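Local coordinates for D-alanine--D-alanine ligase (Acinetobacter baumannii ACICU, PDB 5D8D), which catalyses the ATP-dependent joining of two D-alanine molecules into D-alanyl-D-alanine, a step in building the peptidoglycan of the bacterial cell wall, at residues A131-G134 and L135-I139; K233-Q236 and A237-L240; Q76-L79 and E80-I84. All coordinates share one frame; numbering follows the deposited sequence.

Interaction 1: residues A131-G134 and L135-I139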
ATOM      1  N   ALA A 131       0.481  18.859  24.404  1.00108.60           N
ATOM      2  CA  ALA A 131       1.811  19.434  24.705  1.00105.85           C
ATOM      3  C   ALA A 131       2.794  19.335  23.529  1.00104.83           C
ATOM      4  O   ALA A 131       3.630  20.226  23.340  1.00 99.96           O
ATOM      5  CB  ALA A 131       2.405  18.772  25.944  1.00101.49           C
ATOM      6  N   GLU A 132       2.678  18.253  22.753  1.00 98.26           N
ATOM      7  CA  GLU A 132       3.549  18.000  21.603  1.00101.59           C
ATOM      8  C   GLU A 132       3.100  18.777  20.353  1.00 99.54           C
ATOM      9  O   GLU A 132       3.869  19.560  19.787  1.00 97.15           O
ATOM     10  CB  GLU A 132       3.650  16.483  21.323  1.00101.03           C
ATOM     11  CG  GLU A 132       4.790  15.744  22.054  1.00108.22           C
ATOM     12  CD  GLU A 132       5.107  16.255  23.466  1.00116.53           C
ATOM     13  OE1 GLU A 132       4.190  16.281  24.327  1.00120.44           O
ATOM     14  OE2 GLU A 132       6.285  16.621  23.717  1.00 96.99           O
ATOM     15  N   LEU A 133       1.856  18.569  19.936  1.00 99.15           N
ATOM     16  CA  LEU A 133       1.307  19.232  18.734  1.00 92.58           C
ATOM     17  C   LEU A 133       0.996  20.719  18.925  1.00 87.01           C
ATOM     18  O   LEU A 133       1.203  21.509  18.000  1.00 80.04           O
ATOM     19  CB  LEU A 133       0.039  18.502  18.226  1.00 91.50           C
ATOM     20  CG  LEU A 133       0.147  17.370  17.178  1.00 91.18           C
ATOM     21  CD1 LEU A 133       1.543  16.771  17.015  1.00 89.84           C
ATOM     22  CD2 LEU A 133      -0.868  16.271  17.478  1.00 90.28           C
ATOM     23  N   GLY A 134       0.479  21.081  20.104  1.00 87.02           N
ATOM     24  CA  GLY A 134      -0.067  22.423  20.367  1.00 83.85           C
ATOM     25  C   GLY A 134      -1.534  22.516  19.958  1.00 90.28           C
ATOM     26  O   GLY A 134      -2.030  21.708  19.158  1.00 85.34           O
ATOM     27  N   LEU A 135      -2.244  23.490  20.518  1.00 91.68           N
ATOM     28  CA  LEU A 135      -3.596  23.793  20.052  1.00 96.32           C
ATOM     29  C   LEU A 135      -3.520  24.953  19.053  1.00 93.99           C
ATOM     30  O   LEU A 135      -2.653  25.821  19.174  1.00100.94           O
ATOM     31  CB  LEU A 135      -4.568  24.116  21.205  1.00104.73           C
ATOM     32  CG  LEU A 135      -5.151  22.903  21.975  1.00106.84           C
ATOM     33  CD1 LEU A 135      -4.371  22.640  23.240  1.00102.09           C
ATOM     34  CD2 LEU A 135      -6.604  23.073  22.357  1.00102.14           C
ATOM     35  N   PRO A 136      -4.389  24.963  18.048  1.00 92.05           N
ATOM     36  CA  PRO A 136      -5.399  23.921  17.808  1.00 93.98           C
ATOM     37  C   PRO A 136      -4.918  22.785  16.869  1.00 89.26           C
ATOM     38  O   PRO A 136      -3.855  22.894  16.248  1.00 83.58           O
ATOM     39  CB  PRO A 136      -6.566  24.711  17.188  1.00 98.94           C
ATOM     40  CG  PRO A 136      -6.098  26.134  17.059  1.00102.26           C
ATOM     41  CD  PRO A 136      -4.611  26.125  17.181  1.00 96.04           C
ATOM     42  N   VAL A 137      -5.696  21.700  16.805  1.00 88.50           N
ATOM     43  CA  VAL A 137      -5.441  20.565  15.890  1.00 90.31           C
ATOM     44  C   VAL A 137      -6.711  20.225  15.105  1.00 89.52           C
ATOM     45  O   VAL A 137      -7.799  20.714  15.410  1.00 88.49           O
ATOM     46  CB  VAL A 137      -4.923  19.279  16.617  1.00 87.23           C
ATOM     47  CG1 VAL A 137      -3.711  19.589  17.483  1.00 83.03           C
ATOM     48  CG2 VAL A 137      -6.026  18.611  17.432  1.00 87.92           C
ATOM     49  N   ILE A 138      -6.547  19.375  14.099  1.00 87.76           N
ATOM     50  CA  ILE A 138      -7.662  18.857  13.310  1.00 82.58           C
ATOM     51  C   ILE A 138      -7.634  17.346  13.503  1.00 77.02           C
ATOM     52  O   ILE A 138      -6.569  16.725  13.391  1.00 67.53           O
ATOM     53  CB  ILE A 138      -7.587  19.273  11.811  1.00 90.42           C
ATOM     54  CG1 ILE A 138      -8.670  18.565  10.990  1.00 97.90           C
ATOM     55  CG2 ILE A 138      -6.223  18.993  11.185  1.00 92.31           C
ATOM     56  CD1 ILE A 138      -8.895  19.162   9.616  1.00100.48           C
ATOM     57  N   ILE A 139      -8.801  16.784  13.832  1.00 72.71           N
ATOM     58  CA  ILE A 139      -9.003  15.332  14.017  1.00 76.45           C
ATOM     59  C   ILE A 139      -9.641  14.794  12.743  1.00 78.42           C
ATOM     60  O   ILE A 139     -10.721  15.255  12.360  1.00 80.79           O
ATOM     61  CB  ILE A 139      -9.951  15.019  15.223  1.00 73.44           C
ATOM     62  CG1 ILE A 139      -9.436  15.648  16.541  1.00 67.94           C
ATOM     63  CG2 ILE A 139     -10.174  13.514  15.379  1.00 73.89           C
ATOM     64  CD1 ILE A 139      -8.091  15.133  17.013  1.00 64.50           C
TER
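Leu-133 and Val-137 meet across the helix-to-strand turn that links helix 126-133 to strand 137-141 in the ATP-grasp part of the chain. The apolar contact is made by CB of Leu-133 and CG1 of Val-137, 4.0 Å apart, so the root of the leucine makes the closest approach to the valine. The same CG1 lies 3.2 Å from Gly-134 O, a tight approach of a methyl to a carbonyl oxygen. Val-137 achieves both with one methyl because its first torsion, -53°, sets CG1 beside the backbone N and anti to the carbonyl carbon.

Two backbone features bring Val-137 beside the helix end, from which the strand then runs away. Gly-134, the first residue to leave helical geometry, has a positive phi of 86°, a value readily taken by glycine. The peptide between Leu-135 and Pro-136 is cis, which kinks the chain ahead of the strand, while the Leu-135 side chain turns outward. Farther out, Val-137 is bonded through its backbone to Val-153, and Pro-136 to Trp-178, which fixes the start of the strand between its two antiparallel neighbours; Leu-133 rests on Pro-116 and Arg-118. The turn lies within a range predicted to bind ATP, although its geometry is that of structural packing. The cis link is plain from the distance between CA of Leu-135 and CA of Pro-136, only 2.9 Å.

Interaction 2: residues K233-Q236 and A237-L240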
ATOM      1  N   LYS A 233       4.163  28.070  -9.298  1.00 54.65           N
ATOM      2  CA  LYS A 233       4.981  27.072  -9.958  1.00 62.78           C
ATOM      3  C   LYS A 233       5.862  26.331  -8.909  1.00 63.62           C
ATOM      4  O   LYS A 233       6.100  25.114  -9.026  1.00 56.80           O
ATOM      5  CB  LYS A 233       5.688  27.650 -11.191  1.00 65.59           C
ATOM      6  CG  LYS A 233       6.950  28.439 -10.979  1.00 80.81           C
ATOM      7  CD  LYS A 233       7.412  29.045 -12.324  1.00 94.36           C
ATOM      8  CE  LYS A 233       8.873  28.721 -12.695  1.00 97.96           C
ATOM      9  NZ  LYS A 233       9.887  29.286 -11.757  1.00 91.71           N
ATOM     10  N   LYS A 234       6.208  27.026  -7.822  1.00 54.86           N
ATOM     11  CA  LYS A 234       6.890  26.389  -6.722  1.00 56.38           C
ATOM     12  C   LYS A 234       6.003  25.322  -6.043  1.00 53.60           C
ATOM     13  O   LYS A 234       6.469  24.239  -5.715  1.00 48.52           O
ATOM     14  CB  LYS A 234       7.410  27.458  -5.735  1.00 61.53           C
ATOM     15  CG  LYS A 234       8.613  27.106  -4.867  1.00 73.62           C
ATOM     16  CD  LYS A 234       9.616  26.082  -5.464  1.00 89.91           C
ATOM     17  CE  LYS A 234      10.306  26.513  -6.765  1.00 92.46           C
ATOM     18  NZ  LYS A 234      11.127  27.740  -6.562  1.00 96.51           N
ATOM     19  N   LEU A 235       4.736  25.642  -5.836  1.00 52.02           N
ATOM     20  CA  LEU A 235       3.764  24.695  -5.288  1.00 50.34           C
ATOM     21  C   LEU A 235       3.584  23.487  -6.221  1.00 45.67           C
ATOM     22  O   LEU A 235       3.515  22.362  -5.760  1.00 41.59           O
ATOM     23  CB  LEU A 235       2.399  25.344  -5.095  1.00 51.79           C
ATOM     24  CG  LEU A 235       1.528  25.094  -3.868  1.00 52.91           C
ATOM     25  CD1 LEU A 235       0.071  25.083  -4.302  1.00 50.17           C
ATOM     26  CD2 LEU A 235       1.830  23.838  -3.074  1.00 55.63           C
ATOM     27  N   GLN A 236       3.533  23.718  -7.520  1.00 43.33           N
ATOM     28  CA  GLN A 236       3.386  22.614  -8.496  1.00 48.13           C
ATOM     29  C   GLN A 236       4.605  21.672  -8.501  1.00 47.58           C
ATOM     30  O   GLN A 236       4.454  20.463  -8.525  1.00 49.20           O
ATOM     31  CB  GLN A 236       3.140  23.163  -9.911  1.00 46.10           C
ATOM     32  CG  GLN A 236       1.807  23.875 -10.057  1.00 45.57           C
ATOM     33  CD  GLN A 236       1.641  24.559 -11.389  1.00 44.74           C
ATOM     34  OE1 GLN A 236       2.544  25.225 -11.892  1.00 48.87           O
ATOM     35  NE2 GLN A 236       0.474  24.406 -11.972  1.00 48.02           N
ATOM     36  N   ALA A 237       5.804  22.244  -8.447  1.00 51.45           N
ATOM     37  CA  ALA A 237       7.049  21.463  -8.287  1.00 48.13           C
ATOM     38  C   ALA A 237       7.047  20.625  -7.010  1.00 43.29           C
ATOM     39  O   ALA A 237       7.377  19.446  -7.006  1.00 49.32           O
ATOM     40  CB  ALA A 237       8.245  22.396  -8.284  1.00 44.83           C
ATOM     41  N   LEU A 238       6.670  21.241  -5.918  1.00 41.12           N
ATOM     42  CA  LEU A 238       6.586  20.542  -4.655  1.00 44.50           C
ATOM     43  C   LEU A 238       5.606  19.359  -4.727  1.00 47.43           C
ATOM     44  O   LEU A 238       5.912  18.250  -4.289  1.00 41.74           O
ATOM     45  CB  LEU A 238       6.156  21.524  -3.567  1.00 45.59           C
ATOM     46  CG  LEU A 238       6.002  20.927  -2.186  1.00 49.71           C
ATOM     47  CD1 LEU A 238       7.385  20.534  -1.691  1.00 50.96           C
ATOM     48  CD2 LEU A 238       5.303  21.898  -1.231  1.00 49.15           C
ATOM     49  N   CYS A 239       4.429  19.627  -5.295  1.00 50.12           N
ATOM     50  CA  CYS A 239       3.379  18.626  -5.439  1.00 47.79           C
ATOM     51  C   CYS A 239       3.774  17.548  -6.439  1.00 43.71           C
ATOM     52  O   CYS A 239       3.390  16.408  -6.281  1.00 42.00           O
ATOM     53  CB  CYS A 239       2.043  19.276  -5.818  1.00 45.12           C
ATOM     54  SG  CYS A 239       1.381  20.278  -4.474  1.00 47.99           S
ATOM     55  N   LEU A 240       4.522  17.903  -7.469  1.00 41.45           N
ATOM     56  CA  LEU A 240       5.028  16.887  -8.385  1.00 43.23           C
ATOM     57  C   LEU A 240       5.835  15.885  -7.622  1.00 42.89           C
ATOM     58  O   LEU A 240       5.659  14.702  -7.810  1.00 46.56           O
ATOM     59  CB  LEU A 240       5.883  17.501  -9.482  1.00 43.40           C
ATOM     60  CG  LEU A 240       6.505  16.561 -10.502  1.00 43.40           C
ATOM     61  CD1 LEU A 240       5.471  15.695 -11.174  1.00 42.18           C
ATOM     62  CD2 LEU A 240       7.233  17.406 -11.517  1.00 43.79           C
TER
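Ala-237, Gln-236 and Leu-235 carry most of this contact, about two turns of regular alpha-helix within helix 229-245, which lies against an antiparallel sheet of the ATP-grasp fold. Ala-237 N gives a nearly straight bond to Lys-233 O, 2.9 Å long with an angle of 168° at the hydrogen. The alanine methyl sits beside the same carbonyl, its CB 3.5 Å from Lys-233 O, on an exposed face of the helix.

Gln-236 works through its backbone: its O accepts Leu-240 N at 2.8 Å, in a more bent bond of 150°. Its side chain, extended beyond CG, leads off the helix toward strand 192-198, where NE2 makes a weak hydrogen bond to Leu-194 O.

Leu-235 faces the sheet. Its O receives Cys-239 N at 2.9 Å, and its side chain is buried among Phe-184, Ile-186, Ala-256 and Phe-264, of which Phe-184 falls in the predicted ATP-binding range. Cys-239 joins it on that face, against Ile-254 and Leu-266. Its first torsion of -68° places the sulfur anti to the carbonyl carbon and beside the backbone N, on the side of the preceding turn, where SG is 3.9 Å from CD2 of Leu-235.

Interaction 3: residues Q76-L79 and E80-I84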
ATOM      1  N   GLN A  76      -7.329  -2.355  -8.548  1.00 39.35           N
ATOM      2  CA  GLN A  76      -6.046  -2.354  -9.296  1.00 37.49           C
ATOM      3  C   GLN A  76      -5.363  -3.734  -9.161  1.00 38.05           C
ATOM      4  O   GLN A  76      -4.738  -4.230 -10.089  1.00 35.99           O
ATOM      5  CB  GLN A  76      -5.108  -1.297  -8.747  1.00 39.53           C
ATOM      6  CG  GLN A  76      -5.509   0.175  -8.931  1.00 36.69           C
ATOM      7  CD  GLN A  76      -6.692   0.612  -8.098  1.00 31.21           C
ATOM      8  OE1 GLN A  76      -7.108  -0.074  -7.197  1.00 34.04           O
ATOM      9  NE2 GLN A  76      -7.250   1.745  -8.417  1.00 30.99           N
ATOM     10  N   GLY A  77      -5.512  -4.354  -7.987  1.00 37.42           N
ATOM     11  CA  GLY A  77      -5.089  -5.736  -7.759  1.00 37.01           C
ATOM     12  C   GLY A  77      -5.672  -6.686  -8.785  1.00 39.48           C
ATOM     13  O   GLY A  77      -4.919  -7.443  -9.460  1.00 36.47           O
ATOM     14  N   VAL A  78      -7.000  -6.633  -8.949  1.00 37.00           N
ATOM     15  CA  VAL A  78      -7.646  -7.548  -9.922  1.00 40.72           C
ATOM     16  C   VAL A  78      -7.195  -7.262 -11.343  1.00 37.31           C
ATOM     17  O   VAL A  78      -6.973  -8.183 -12.136  1.00 38.75           O
ATOM     18  CB  VAL A  78      -9.211  -7.766  -9.814  1.00 40.99           C
ATOM     19  CG1 VAL A  78      -9.809  -7.378  -8.459  1.00 36.27           C
ATOM     20  CG2 VAL A  78      -9.972  -7.173 -10.965  1.00 47.86           C
ATOM     21  N   LEU A  79      -7.026  -5.996 -11.650  1.00 35.77           N
ATOM     22  CA  LEU A  79      -6.650  -5.629 -12.983  1.00 37.86           C
ATOM     23  C   LEU A  79      -5.237  -6.100 -13.297  1.00 38.61           C
ATOM     24  O   LEU A  79      -4.999  -6.576 -14.400  1.00 44.50           O
ATOM     25  CB  LEU A  79      -6.799  -4.125 -13.195  1.00 37.59           C
ATOM     26  CG  LEU A  79      -8.243  -3.660 -13.226  1.00 38.95           C
ATOM     27  CD1 LEU A  79      -8.226  -2.181 -13.042  1.00 39.47           C
ATOM     28  CD2 LEU A  79      -8.942  -4.002 -14.543  1.00 43.19           C
ATOM     29  N   GLU A  80      -4.313  -5.962 -12.347  1.00 40.27           N
ATOM     30  CA  GLU A  80      -2.956  -6.520 -12.494  1.00 39.44           C
ATOM     31  C   GLU A  80      -3.013  -8.049 -12.713  1.00 38.42           C
ATOM     32  O   GLU A  80      -2.417  -8.551 -13.666  1.00 37.43           O
ATOM     33  CB  GLU A  80      -2.094  -6.206 -11.268  1.00 39.38           C
ATOM     34  CG  GLU A  80      -1.720  -4.736 -11.057  1.00 43.35           C
ATOM     35  CD  GLU A  80      -0.804  -4.188 -12.126  1.00 47.21           C
ATOM     36  OE1 GLU A  80      -0.241  -4.993 -12.896  1.00 46.46           O
ATOM     37  OE2 GLU A  80      -0.665  -2.942 -12.206  1.00 51.73           O
ATOM     38  N   TRP A  81      -3.766  -8.746 -11.858  1.00 37.93           N
ATOM     39  CA  TRP A  81      -3.946 -10.195 -11.919  1.00 39.63           C
ATOM     40  C   TRP A  81      -4.446 -10.663 -13.284  1.00 42.88           C
ATOM     41  O   TRP A  81      -3.896 -11.582 -13.870  1.00 43.13           O
ATOM     42  CB  TRP A  81      -4.927 -10.636 -10.823  1.00 42.98           C
ATOM     43  CG  TRP A  81      -4.952 -12.074 -10.621  1.00 49.31           C
ATOM     44  CD1 TRP A  81      -5.910 -12.932 -11.048  1.00 54.82           C
ATOM     45  CD2 TRP A  81      -3.961 -12.874  -9.964  1.00 52.50           C
ATOM     46  NE1 TRP A  81      -5.600 -14.216 -10.689  1.00 53.72           N
ATOM     47  CE2 TRP A  81      -4.395 -14.214 -10.037  1.00 58.25           C
ATOM     48  CE3 TRP A  81      -2.740 -12.595  -9.349  1.00 53.77           C
ATOM     49  CZ2 TRP A  81      -3.648 -15.282  -9.500  1.00 55.72           C
ATOM     50  CZ3 TRP A  81      -1.996 -13.645  -8.838  1.00 56.39           C
ATOM     51  CH2 TRP A  81      -2.460 -14.970  -8.904  1.00 58.97           C
ATOM     52  N   LEU A  82      -5.464  -9.983 -13.813  1.00 46.30           N
ATOM     53  CA  LEU A  82      -5.984 -10.235 -15.187  1.00 40.78           C
ATOM     54  C   LEU A  82      -5.089  -9.705 -16.367  1.00 40.81           C
ATOM     55  O   LEU A  82      -5.373  -9.934 -17.520  1.00 41.52           O
ATOM     56  CB  LEU A  82      -7.376  -9.603 -15.256  1.00 41.31           C
ATOM     57  CG  LEU A  82      -8.620 -10.369 -14.809  1.00 42.06           C
ATOM     58  CD1 LEU A  82      -8.419 -11.744 -14.226  1.00 41.33           C
ATOM     59  CD2 LEU A  82      -9.405  -9.546 -13.845  1.00 48.51           C
ATOM     60  N   ASN A  83      -4.028  -8.967 -16.065  1.00 43.75           N
ATOM     61  CA  ASN A  83      -3.156  -8.328 -17.059  1.00 45.15           C
ATOM     62  C   ASN A  83      -3.868  -7.356 -17.989  1.00 44.22           C
ATOM     63  O   ASN A  83      -3.603  -7.321 -19.195  1.00 41.55           O
ATOM     64  CB  ASN A  83      -2.303  -9.338 -17.833  1.00 48.11           C
ATOM     65  CG  ASN A  83      -1.622 -10.354 -16.921  1.00 54.68           C
ATOM     66  OD1 ASN A  83      -1.986 -11.534 -16.936  1.00 64.26           O
ATOM     67  ND2 ASN A  83      -0.665  -9.903 -16.096  1.00 56.91           N
ATOM     68  N   ILE A  84      -4.728  -6.516 -17.399  1.00 42.31           N
ATOM     69  CA  ILE A  84      -5.490  -5.514 -18.150  1.00 38.90           C
ATOM     70  C   ILE A  84      -4.955  -4.157 -17.745  1.00 38.62           C
ATOM     71  O   ILE A  84      -4.989  -3.819 -16.563  1.00 39.78           O
ATOM     72  CB  ILE A  84      -6.977  -5.626 -17.818  1.00 39.89           C
ATOM     73  CG1 ILE A  84      -7.485  -6.995 -18.254  1.00 37.99           C
ATOM     74  CG2 ILE A  84      -7.784  -4.526 -18.487  1.00 37.92           C
ATOM     75  CD1 ILE A  84      -8.838  -7.286 -17.726  1.00 37.44           C
TER
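Val-78 O accepts the N-H of Leu-82 in a bond of 2.9 Å, nearly straight at 169°, in the last turn of helix 74-81. The same oxygen is also approached by a methyl, CD2 of Leu-82, at 3.3 Å. The second torsion of Leu-82, near 3°, eclipses CD1 with CA, an unusual and possibly doubtful conformation; in it CD2 lies against the carbonyl and the valine. The two side chains run alongside each other, pointing the same way, with CG2 of Val-78 3.8 Å from CD2 of Leu-82.

A Schellman motif then ends the helix. Asn-83 takes a positive phi of 59°, Ile-84 N reaches back to Leu-79 O at 3.0 Å, and Asn-83 N bonds to Glu-80 O at 2.9 Å. The reversal turns Ile-84 in toward the helix, where its CG2 lies 4.1 Å from CD2 of Leu-79, a buried apolar contact that often accompanies this cap. Glu-80 sends OE2 to the hydroxyl of Tyr-86.

Val-78, Trp-81 and Leu-82 pack against the second subunit, on its Gly-77 and Val-52. Within the chain, Leu-79 packs on Ala-61 and Ile-63 of strand 60-63, at the edge of the parallel sheet, and Gln-76 and Glu-80 touch helix 91-97.

In the fold
All three are local contacts, but they hold different elements and do not touch: nearest atoms are about 17 Å apart between interactions 1 and 2, 25 Å between 1 and 3, and 18 Å between 2 and 3. Interactions 1 and 2 belong to the ATP-grasp range, where interaction 1 runs into one antiparallel sheet and interaction 2 lies on another; interaction 3 lies in the N-terminal range beside the parallel sheet. No hydrogen bond crosses interaction 1, which rests on apolar packing and backbone bends. Interaction 2 repeats four helical bonds, with a solvent face and a sheet face. Interaction 3, with the largest share of buried residues, combines helical bonds with a cap and alone reaches the second subunit.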